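Local coordinates for galactose mutarotase-like protein (Clostridium acetobutylicum, PDB 3OS7) that probably binds a sugar and interconverts its anomers as an aldose 1-epimerase, at residues R202-I207 with C265-S270; K259-A264 with R274-M279; F188-I193 with K296-E301; V238-H243 with I288-G293. All coordinates share one frame; numbering follows the deposited sequence.

Contact 1: R202-I207 with C265-S270; sequences RVKISI and CIEDAS
R202 and K204 pair with E267 and C265 as neighbouring antiparallel strands of the beta-sandwich that is the hallmark of galactose mutarotase-like proteins. The strand axes run 4.8 Å apart. Backbone bonding comes in two reciprocal pairs: R202 and E267 exchange N-H and carbonyl groups, E267 N to R202 O being 2.8 Å, and K204 and C265 do the same, K204 N to C265 O being 2.9 Å. V203 and I266 form the non-hydrogen-bonded pair between them, where I266 CA lies 3.3 Å from R202 O in a CA-H...O contact.

Apolar contact follows the two faces of the strands. On one face V203 and I266 lie side by side and point the same way, CG2 of V203 meeting CG1 of I266 at 4.1 Å. On the other, C265 SG sits between its backbone N and carbonyl carbon (chi1 73°), within 3.9 Å of both CB and CD of K204.

The charged contact shares this second face. The K204 chain, extended beyond CG, crosses the E267 side chain and carries its ammonium to the carboxylate as a salt bridge. R274, on the next strand, also bridges E267 OE2, so this oxygen serves two cations. K204 NZ meets OE2 of E267 on its syn side at 3.0 Å, 33° out of the carboxylate plane, with a weaker bond to OE1 at 3.3 Å.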
# COMPACT_ATOMS: atom_id res chain seq x y z
N ARG A 202 3.93 -11.68 -15.26
CA ARG A 202 3.98 -10.38 -15.93
C ARG A 202 3.17 -9.37 -15.14
O ARG A 202 2.06 -9.69 -14.71
CB ARG A 202 3.39 -10.46 -17.32
CG ARG A 202 4.00 -11.52 -18.22
CD ARG A 202 5.33 -11.08 -18.70
NE ARG A 202 5.71 -11.78 -19.92
CZ ARG A 202 6.59 -11.30 -20.80
NH1 ARG A 202 7.19 -10.12 -20.59
NH2 ARG A 202 6.87 -12.00 -21.90
N VAL A 203 3.70 -8.17 -14.99
CA VAL A 203 3.01 -7.09 -14.28
C VAL A 203 2.47 -6.02 -15.26
O VAL A 203 3.21 -5.52 -16.09
CB VAL A 203 3.89 -6.43 -13.21
CG1 VAL A 203 3.14 -5.25 -12.57
CG2 VAL A 203 4.22 -7.46 -12.09
N LYS A 204 1.17 -5.73 -15.16
CA LYS A 204 0.55 -4.60 -15.90
C LYS A 204 0.13 -3.55 -14.91
O LYS A 204 -0.24 -3.88 -13.79
CB LYS A 204 -0.67 -5.07 -16.69
CG LYS A 204 -0.31 -6.11 -17.76
CD LYS A 204 -1.56 -6.80 -18.31
CE LYS A 204 -1.18 -7.74 -19.44
NZ LYS A 204 -2.37 -8.29 -20.11
N ILE A 205 0.24 -2.30 -15.29
CA ILE A 205 -0.11 -1.17 -14.45
C ILE A 205 -0.71 -0.09 -15.34
O ILE A 205 -0.16 0.20 -16.40
CB ILE A 205 1.12 -0.54 -13.73
CG1 ILE A 205 1.92 -1.58 -12.95
CG2 ILE A 205 0.66 0.60 -12.78
CD1 ILE A 205 3.28 -1.03 -12.42
N SER A 206 -1.77 0.57 -14.88
CA SER A 206 -2.46 1.59 -15.70
C SER A 206 -1.74 2.93 -15.60
O SER A 206 -2.25 3.89 -15.04
CB SER A 206 -3.94 1.69 -15.27
OG SER A 206 -4.08 2.04 -13.91
N ILE A 207 -0.52 2.98 -16.15
CA ILE A 207 0.33 4.14 -16.04
C ILE A 207 -0.06 5.20 -17.05
O ILE A 207 -0.55 4.89 -18.13
CB ILE A 207 1.82 3.78 -16.21
CG1 ILE A 207 2.10 3.14 -17.58
CG2 ILE A 207 2.27 2.86 -15.07
CD1 ILE A 207 3.62 2.98 -17.94
N CYS A 265 -2.10 -5.51 -12.22
CA CYS A 265 -2.31 -6.93 -12.12
C CYS A 265 -1.04 -7.69 -12.37
O CYS A 265 -0.11 -7.17 -12.98
CB CYS A 265 -3.44 -7.42 -13.02
SG CYS A 265 -3.08 -7.46 -14.78
N ILE A 266 -1.03 -8.92 -11.85
CA ILE A 266 0.10 -9.84 -12.00
C ILE A 266 -0.50 -11.09 -12.64
O ILE A 266 -1.38 -11.73 -12.06
CB ILE A 266 0.76 -10.20 -10.68
CG1 ILE A 266 1.10 -8.95 -9.87
CG2 ILE A 266 2.01 -11.09 -10.92
CD1 ILE A 266 1.65 -9.27 -8.42
N GLU A 267 -0.03 -11.41 -13.85
CA GLU A 267 -0.56 -12.51 -14.66
C GLU A 267 0.47 -13.63 -14.70
O GLU A 267 1.64 -13.39 -15.00
CB GLU A 267 -0.84 -12.05 -16.10
CG GLU A 267 -2.07 -11.13 -16.23
CD GLU A 267 -2.37 -10.69 -17.63
OE1 GLU A 267 -1.64 -11.08 -18.57
OE2 GLU A 267 -3.36 -9.95 -17.80
N ASP A 268 -0.00 -14.83 -14.40
CA ASP A 268 0.75 -16.07 -14.61
C ASP A 268 -0.03 -16.92 -15.61
O ASP A 268 -0.91 -17.72 -15.26
CB ASP A 268 0.94 -16.79 -13.28
CG ASP A 268 1.90 -17.94 -13.39
OD1 ASP A 268 2.08 -18.44 -14.53
OD2 ASP A 268 2.45 -18.34 -12.33
N ALA A 269 0.27 -16.70 -16.88
CA ALA A 269 -0.37 -17.40 -17.98
C ALA A 269 -0.21 -18.91 -17.84
O ALA A 269 -1.13 -19.66 -18.10
CB ALA A 269 0.18 -16.87 -19.39
N SER A 270 0.95 -19.34 -17.35
CA SER A 270 1.24 -20.77 -17.17
C SER A 270 0.21 -21.44 -16.26
O SER A 270 -0.06 -22.64 -16.39
CB SER A 270 2.67 -20.98 -16.64
OG SER A 270 2.75 -20.87 -15.21

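Contact 2: K259-A264 with R274-M279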
# COMPACT_ATOMS: atom_id res chain seq x y z
N LYS A 259 -15.37 -1.78 -19.14
CA LYS A 259 -15.44 -1.18 -17.84
C LYS A 259 -14.13 -0.42 -17.60
O LYS A 259 -13.08 -0.86 -18.07
CB LYS A 259 -15.56 -2.35 -16.86
CG LYS A 259 -16.04 -2.02 -15.53
CD LYS A 259 -15.98 -3.23 -14.64
CE LYS A 259 -16.75 -2.98 -13.37
NZ LYS A 259 -16.50 -1.64 -12.78
N THR A 260 -14.17 0.71 -16.91
CA THR A 260 -12.90 1.37 -16.57
C THR A 260 -12.19 0.63 -15.42
O THR A 260 -12.82 0.06 -14.54
CB THR A 260 -13.03 2.84 -16.22
OG1 THR A 260 -13.88 2.99 -15.09
CG2 THR A 260 -13.59 3.64 -17.43
N PHE A 261 -10.87 0.67 -15.47
CA PHE A 261 -10.04 0.02 -14.46
C PHE A 261 -8.86 0.91 -14.20
O PHE A 261 -8.29 1.49 -15.13
CB PHE A 261 -9.55 -1.31 -14.97
CG PHE A 261 -8.60 -2.01 -14.03
CD1 PHE A 261 -9.08 -2.73 -12.96
CD2 PHE A 261 -7.24 -1.91 -14.20
CE1 PHE A 261 -8.21 -3.34 -12.07
CE2 PHE A 261 -6.36 -2.53 -13.31
CZ PHE A 261 -6.85 -3.25 -12.27
N ARG A 262 -8.52 1.04 -12.92
CA ARG A 262 -7.29 1.66 -12.49
C ARG A 262 -6.60 0.71 -11.51
O ARG A 262 -7.23 0.16 -10.62
CB ARG A 262 -7.55 3.02 -11.84
CG ARG A 262 -6.29 3.72 -11.28
CD ARG A 262 -6.58 5.03 -10.52
NE ARG A 262 -7.10 5.99 -11.48
CZ ARG A 262 -6.84 7.28 -11.55
NH1 ARG A 262 -6.03 7.88 -10.70
NH2 ARG A 262 -7.39 7.99 -12.52
N GLY A 263 -5.31 0.50 -11.73
CA GLY A 263 -4.52 -0.33 -10.83
C GLY A 263 -3.54 -1.20 -11.55
O GLY A 263 -3.03 -0.83 -12.61
N ALA A 264 -3.28 -2.35 -10.96
CA ALA A 264 -2.28 -3.27 -11.44
C ALA A 264 -2.80 -4.67 -11.46
O ALA A 264 -3.79 -5.02 -10.81
CB ALA A 264 -0.97 -3.16 -10.57
N ARG A 274 -4.74 -14.58 -12.76
CA ARG A 274 -4.35 -13.18 -12.65
C ARG A 274 -4.67 -12.71 -11.23
O ARG A 274 -5.78 -12.96 -10.74
CB ARG A 274 -5.15 -12.34 -13.65
CG ARG A 274 -4.86 -10.89 -13.57
CD ARG A 274 -5.74 -10.07 -14.46
NE ARG A 274 -5.51 -10.39 -15.86
CZ ARG A 274 -6.35 -11.02 -16.66
NH1 ARG A 274 -7.52 -11.42 -16.22
NH2 ARG A 274 -5.99 -11.27 -17.93
N VAL A 275 -3.72 -12.04 -10.58
CA VAL A 275 -3.96 -11.32 -9.32
C VAL A 275 -4.23 -9.87 -9.67
O VAL A 275 -3.48 -9.27 -10.43
CB VAL A 275 -2.78 -11.43 -8.34
CG1 VAL A 275 -2.95 -10.44 -7.19
CG2 VAL A 275 -2.67 -12.90 -7.80
N VAL A 276 -5.33 -9.33 -9.18
CA VAL A 276 -5.74 -7.97 -9.52
C VAL A 276 -5.71 -7.06 -8.29
O VAL A 276 -6.24 -7.42 -7.22
CB VAL A 276 -7.17 -7.94 -10.11
CG1 VAL A 276 -7.55 -6.51 -10.50
CG2 VAL A 276 -7.30 -8.87 -11.33
N TYR A 277 -5.11 -5.89 -8.45
CA TYR A 277 -5.01 -4.87 -7.42
C TYR A 277 -5.64 -3.60 -7.98
O TYR A 277 -5.00 -2.81 -8.67
CB TYR A 277 -3.53 -4.64 -7.07
CG TYR A 277 -3.20 -3.75 -5.89
CD1 TYR A 277 -4.12 -3.44 -4.90
CD2 TYR A 277 -1.89 -3.25 -5.74
CE1 TYR A 277 -3.74 -2.68 -3.79
CE2 TYR A 277 -1.54 -2.48 -4.65
CZ TYR A 277 -2.45 -2.19 -3.69
OH TYR A 277 -2.08 -1.44 -2.58
N GLU A 278 -6.93 -3.44 -7.71
CA GLU A 278 -7.71 -2.31 -8.22
C GLU A 278 -7.67 -1.15 -7.22
O GLU A 278 -7.83 -1.34 -6.02
CB GLU A 278 -9.15 -2.77 -8.48
CG GLU A 278 -10.03 -1.76 -9.15
CD GLU A 278 -11.37 -2.34 -9.67
OE1 GLU A 278 -11.68 -3.55 -9.47
OE2 GLU A 278 -12.10 -1.56 -10.31
N MSE A 279 -7.45 0.04 -7.73
CA MSE A 279 -7.27 1.22 -6.90
C MSE A 279 -8.27 2.28 -7.30
O MSE A 279 -8.48 2.53 -8.49
CB MSE A 279 -5.87 1.79 -7.12
CG MSE A 279 -4.78 0.82 -6.94
SE MSE A 279 -3.12 1.36 -7.80
CE MSE A 279 -2.30 -0.34 -7.58
O HOH W 1 -12.67 -2.35 -13.29
O HOH W 2 -11.00 0.71 -11.26
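F261, on the short strand 259-261 just before the beta hairpin of strands 263-268 and 273-279, packs against V276 and E278. Its CG is anti to the backbone N (chi1 176°), and the ring crosses both partners obliquely. CE1 reaches V276 CG1 at 3.6 Å, and CZ lies near the same methyl.

The E278 side chain can be followed outward. CB lies 3.8 Å from F261 CE1, and CG touches both that ring atom and R262 O. CD passes F261 CD1 at 4.0 Å, the carboxylate turned 46° from the ring plane. At the tip, OE2 accepts from two waters: one also donates to T260 O, while the other, 2.7 Å from E278 OE2, accepts from R262 N. OE1 is bonded to the hydroxyl of Y337 on strand 329-340.

Between the backbones, A264 and Y277 form a hydrogen-bonded pair, and M279 N donates to R262 O at 2.9 Å. G263 faces E278 as a non-hydrogen-bonded pair. Its positive phi and the nearness of Y277 O, 3.3 Å from G263 CA, leave no room for a CB. The selenium of selenomethionine M279 lies 3.7 Å from the CA of G263, and CE continues toward A264. The R262 guanidinium is held by D253 and Y283 O and also meets a tetraethylene glycol, probably from the crystallisation liquor.

The chemistry implies a divided carboxylate: one oxygen held by a tyrosine, the other tied through water to backbone groups of 259-264, while its aliphatic stem packs against an aromatic ring.

Contact 3: F188-I193 with K296-E301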
# COMPACT_ATOMS: atom_id res chain seq x y z
N PHE A 188 3.87 -8.11 -2.91
CA PHE A 188 3.24 -9.22 -3.60
C PHE A 188 4.18 -10.38 -3.87
O PHE A 188 5.30 -10.18 -4.31
CB PHE A 188 2.69 -8.73 -4.95
CG PHE A 188 1.52 -7.80 -4.79
CD1 PHE A 188 0.25 -8.30 -4.66
CD2 PHE A 188 1.71 -6.43 -4.73
CE1 PHE A 188 -0.83 -7.44 -4.47
CE2 PHE A 188 0.65 -5.59 -4.55
CZ PHE A 188 -0.62 -6.11 -4.42
N ASN A 189 3.66 -11.59 -3.69
CA ASN A 189 4.38 -12.80 -4.04
C ASN A 189 4.49 -12.89 -5.57
O ASN A 189 3.49 -12.81 -6.27
CB ASN A 189 3.64 -14.03 -3.51
CG ASN A 189 3.74 -14.18 -2.01
OD1 ASN A 189 4.81 -13.99 -1.42
ND2 ASN A 189 2.63 -14.54 -1.39
N VAL A 190 5.71 -13.08 -6.08
CA VAL A 190 5.93 -13.35 -7.49
C VAL A 190 6.94 -14.51 -7.59
O VAL A 190 8.14 -14.29 -7.47
CB VAL A 190 6.48 -12.10 -8.23
CG1 VAL A 190 6.64 -12.38 -9.70
CG2 VAL A 190 5.58 -10.85 -8.01
N PRO A 191 6.48 -15.75 -7.79
CA PRO A 191 5.14 -16.20 -8.09
C PRO A 191 4.21 -16.26 -6.88
O PRO A 191 4.66 -16.30 -5.73
CB PRO A 191 5.38 -17.62 -8.63
CG PRO A 191 6.47 -18.12 -7.81
CD PRO A 191 7.40 -16.92 -7.66
N PHE A 192 2.92 -16.34 -7.16
CA PHE A 192 1.88 -16.40 -6.14
C PHE A 192 1.19 -17.76 -6.08
O PHE A 192 0.25 -17.96 -5.30
CB PHE A 192 0.88 -15.27 -6.36
CG PHE A 192 0.30 -15.21 -7.77
CD1 PHE A 192 -0.61 -16.15 -8.19
CD2 PHE A 192 0.66 -14.19 -8.65
CE1 PHE A 192 -1.16 -16.08 -9.46
CE2 PHE A 192 0.12 -14.15 -9.92
CZ PHE A 192 -0.79 -15.08 -10.32
N ILE A 193 1.66 -18.72 -6.88
CA ILE A 193 1.11 -20.07 -6.87
C ILE A 193 2.26 -21.07 -6.93
O ILE A 193 3.32 -20.78 -7.49
CB ILE A 193 0.09 -20.25 -8.04
CG1 ILE A 193 -0.63 -21.59 -7.93
CG2 ILE A 193 0.77 -20.08 -9.41
CD1 ILE A 193 -2.01 -21.58 -8.57
N LYS A 296 11.67 -13.07 -5.14
CA LYS A 296 10.37 -13.72 -5.31
C LYS A 296 9.21 -12.83 -4.81
O LYS A 296 8.17 -13.35 -4.37
CB LYS A 296 10.28 -15.09 -4.61
CG LYS A 296 11.49 -16.03 -4.81
CD LYS A 296 11.57 -16.52 -6.20
CE LYS A 296 12.81 -17.43 -6.43
NZ LYS A 296 13.26 -17.43 -7.86
N TYR A 297 9.41 -11.52 -4.84
CA TYR A 297 8.35 -10.57 -4.56
C TYR A 297 8.58 -9.25 -5.27
O TYR A 297 9.67 -8.97 -5.78
CB TYR A 297 8.20 -10.34 -3.04
CG TYR A 297 9.12 -9.34 -2.39
CD1 TYR A 297 10.46 -9.64 -2.12
CD2 TYR A 297 8.64 -8.11 -1.97
CE1 TYR A 297 11.29 -8.70 -1.50
CE2 TYR A 297 9.44 -7.20 -1.34
CZ TYR A 297 10.77 -7.48 -1.11
OH TYR A 297 11.53 -6.53 -0.47
N ALA A 298 7.53 -8.45 -5.33
CA ALA A 298 7.63 -7.10 -5.82
C ALA A 298 6.64 -6.24 -5.07
O ALA A 298 5.57 -6.71 -4.70
CB ALA A 298 7.39 -7.02 -7.35
N CYS A 299 7.04 -5.00 -4.83
CA CYS A 299 6.15 -3.99 -4.27
C CYS A 299 5.49 -3.11 -5.33
O CYS A 299 6.15 -2.55 -6.23
CB CYS A 299 6.86 -3.13 -3.27
SG CYS A 299 7.38 -4.11 -1.80
N ILE A 300 4.19 -2.95 -5.17
CA ILE A 300 3.37 -2.14 -6.07
C ILE A 300 2.63 -1.16 -5.17
O ILE A 300 1.76 -1.57 -4.39
CB ILE A 300 2.40 -3.02 -6.90
CG1 ILE A 300 3.18 -4.00 -7.77
CG2 ILE A 300 1.50 -2.12 -7.78
CD1 ILE A 300 2.26 -5.03 -8.53
N GLU A 301 3.02 0.11 -5.24
CA GLU A 301 2.84 1.07 -4.16
C GLU A 301 1.99 2.28 -4.60
O GLU A 301 2.53 3.26 -5.07
CB GLU A 301 4.21 1.53 -3.66
CG GLU A 301 5.23 0.38 -3.40
CD GLU A 301 6.61 0.90 -2.94
OE1 GLU A 301 6.70 2.05 -2.51
OE2 GLU A 301 7.61 0.17 -3.05
O HOH W 3 7.42 -14.47 -2.02
O HOH W 4 6.96 -16.21 -4.42
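Strand 178-189 and strand 297-303 meet as antiparallel neighbours of the beta-sandwich, with F188 paired to A298 one residue before the first strand ends. F188 N donates to A298 O at 2.8 Å and A298 N returns a bond to F188 O. N189 and Y297 follow as a non-hydrogen-bonded pair, in which Y297 CA approaches F188 O at 3.1 Å.

Beyond this pair the chain leaves the strand. V190 N still bonds to K296 O at 3.0 Å, but from above the carbonyl plane (58° out of it). Two waters also lie near that oxygen, one 2.7 Å from both K296 O and N189 OD1, the other close to P191 O. The V190-P191 peptide is cis, and P191 CD comes to 4.4 Å from K296 CD.

One face carries F188 and I300, whose side chains cross at about a right angle. CG of F188 is anti to the carbonyl carbon (chi1 -69°), and CE2 touches I300 CB at 3.9 Å, while A298 O lies at the edge of the ring, in its plane. V190 CG2 adds a contact with A298 CB at 4.3 Å. The F188 ring also meets that of Y277, their planes at about 55°.

N189 and Y297 point to the other face. There N189 ND2 bonds to T51 O, and Y297 joins R54 by a cation-pi contact and D291 by its hydroxyl. The whole is a strand-end pairing within the antiparallel beta-sandwich of the galactose mutarotase fold.

Contact 4: V238-H243 with I288-G293; sequences VAVASH and IWNDMG
V240 and A241 form the middle of a type I beta turn, A239 to S242, that faces the residues following strand 285-289 of the beta-sandwich, with the CA atoms of A241 and G293 4.4 Å apart. The direct hydrogen bonds between the segments both come from N290. Its CG stands between the backbone N and the carbonyl carbon (chi1 66°), and the amide nitrogen spends both protons on backbone carbonyls of 238-243: N290 ND2 lies 2.7 Å from V240 O and 2.8 Å from H243 O. Both acceptors lie in the amide plane, which fixes the rotation of the group, and OD1 accepts from I245 N, giving the amide three backbone partners.

V240 and N290 slide past each other in opposite directions, V240 CG2 resting 3.9 Å from N290 CB. The same methyl reaches I288 CD1 at 4.4 Å. G293 has positive phi and lies close to N290 ND2, where a CB would clash.

The turn is closed by S242 N to A239 O, and H243 NE2 is held by E229. A241 O and G293 O, two acceptors, stand only 3.2 Å apart. One water links the segments beside them, donating to M292 O at 2.8 Å and to A241 O at 3.1 Å.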
# COMPACT_ATOMS: atom_id res chain seq x y z
N VAL A 238 5.21 -6.43 -17.86
CA VAL A 238 6.65 -6.42 -17.62
C VAL A 238 7.03 -7.70 -16.83
O VAL A 238 6.37 -8.06 -15.87
CB VAL A 238 7.06 -5.16 -16.86
CG1 VAL A 238 8.49 -5.27 -16.34
CG2 VAL A 238 6.91 -3.91 -17.76
N ALA A 239 8.10 -8.38 -17.26
CA ALA A 239 8.64 -9.55 -16.53
C ALA A 239 9.42 -8.99 -15.36
O ALA A 239 10.60 -8.68 -15.46
CB ALA A 239 9.55 -10.40 -17.44
N VAL A 240 8.72 -8.82 -14.25
CA VAL A 240 9.22 -8.04 -13.12
C VAL A 240 10.44 -8.67 -12.46
O VAL A 240 11.20 -7.98 -11.83
CB VAL A 240 8.09 -7.81 -12.09
CG1 VAL A 240 7.57 -9.13 -11.53
CG2 VAL A 240 8.52 -6.91 -10.97
N ALA A 241 10.62 -9.96 -12.63
CA ALA A 241 11.75 -10.64 -11.97
C ALA A 241 13.05 -10.59 -12.77
O ALA A 241 14.05 -11.09 -12.30
CB ALA A 241 11.38 -12.07 -11.67
N SER A 242 13.06 -9.98 -13.95
CA SER A 242 14.23 -10.11 -14.82
C SER A 242 15.37 -9.16 -14.46
O SER A 242 16.52 -9.47 -14.73
CB SER A 242 13.85 -9.98 -16.30
OG SER A 242 13.10 -8.81 -16.54
N HIS A 243 15.09 -8.03 -13.83
CA HIS A 243 16.14 -7.09 -13.47
C HIS A 243 15.63 -6.10 -12.42
O HIS A 243 14.44 -6.07 -12.19
CB HIS A 243 16.61 -6.33 -14.73
CG HIS A 243 15.51 -5.62 -15.44
ND1 HIS A 243 15.06 -4.38 -15.05
CD2 HIS A 243 14.74 -5.99 -16.49
CE1 HIS A 243 14.05 -4.01 -15.83
NE2 HIS A 243 13.84 -4.97 -16.72
N ILE A 288 6.74 1.30 -8.31
CA ILE A 288 6.98 -0.12 -8.41
C ILE A 288 8.46 -0.32 -8.05
O ILE A 288 9.33 0.37 -8.59
CB ILE A 288 6.63 -0.73 -9.79
CG1 ILE A 288 7.01 -2.23 -9.80
CG2 ILE A 288 7.25 0.06 -10.98
CD1 ILE A 288 6.48 -3.01 -10.96
N TRP A 289 8.71 -1.24 -7.14
CA TRP A 289 10.05 -1.52 -6.65
C TRP A 289 10.12 -3.01 -6.38
O TRP A 289 9.33 -3.52 -5.59
CB TRP A 289 10.31 -0.73 -5.38
CG TRP A 289 11.59 -1.10 -4.66
CD1 TRP A 289 12.86 -0.77 -5.02
CD2 TRP A 289 11.70 -1.85 -3.43
NE1 TRP A 289 13.76 -1.27 -4.09
CE2 TRP A 289 13.06 -1.93 -3.11
CE3 TRP A 289 10.77 -2.48 -2.58
CZ2 TRP A 289 13.53 -2.60 -1.97
CZ3 TRP A 289 11.23 -3.14 -1.46
CH2 TRP A 289 12.59 -3.21 -1.17
N ASN A 290 11.05 -3.71 -7.03
CA ASN A 290 11.10 -5.17 -6.89
C ASN A 290 12.29 -5.69 -6.07
O ASN A 290 12.58 -6.87 -6.16
CB ASN A 290 11.07 -5.85 -8.25
CG ASN A 290 12.32 -5.57 -9.08
OD1 ASN A 290 13.18 -4.78 -8.67
ND2 ASN A 290 12.41 -6.20 -10.26
N ASP A 291 12.97 -4.81 -5.32
CA ASP A 291 14.07 -5.20 -4.44
C ASP A 291 15.11 -6.05 -5.20
O ASP A 291 15.45 -7.13 -4.76
CB ASP A 291 13.53 -5.95 -3.22
CG ASP A 291 14.53 -6.00 -2.05
OD1 ASP A 291 15.67 -5.51 -2.19
OD2 ASP A 291 14.16 -6.54 -0.97
N MSE A 292 15.55 -5.54 -6.36
CA MSE A 292 16.50 -6.18 -7.27
C MSE A 292 15.92 -7.29 -8.16
O MSE A 292 16.56 -7.69 -9.11
CB MSE A 292 17.76 -6.69 -6.55
CG MSE A 292 18.47 -5.69 -5.67
SE MSE A 292 18.88 -4.01 -6.58
CE MSE A 292 20.41 -4.59 -7.67
N GLY A 293 14.70 -7.75 -7.86
CA GLY A 293 14.00 -8.76 -8.65
C GLY A 293 14.41 -10.20 -8.39
O GLY A 293 14.02 -11.11 -9.13
O HOH W 5 16.55 -9.64 -11.11

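Overall arrangement
Contacts 1, 2 and 3 are buried strand pairings, whereas contact 4 is partly buried and joins a turn to the end of a strand. Contacts 1 and 2 share strand 263-268, each using a different neighbour, and the E267-R274 salt bridge runs between them. Contacts 3 and 4 meet where strands 285-289 and 297-303 lie side by side, through C299 N to W289 O and the Y297 hydroxyl to D291. F188 and Y277 bring contacts 2 and 3 together, and V203 ties contact 1 to V238 of contact 4. Backbone bonding dominates contacts 1 to 3, with a cross-strand salt bridge in 1 and bridging waters in 2 and 3; contact 4 relies on a side-chain amide and one water.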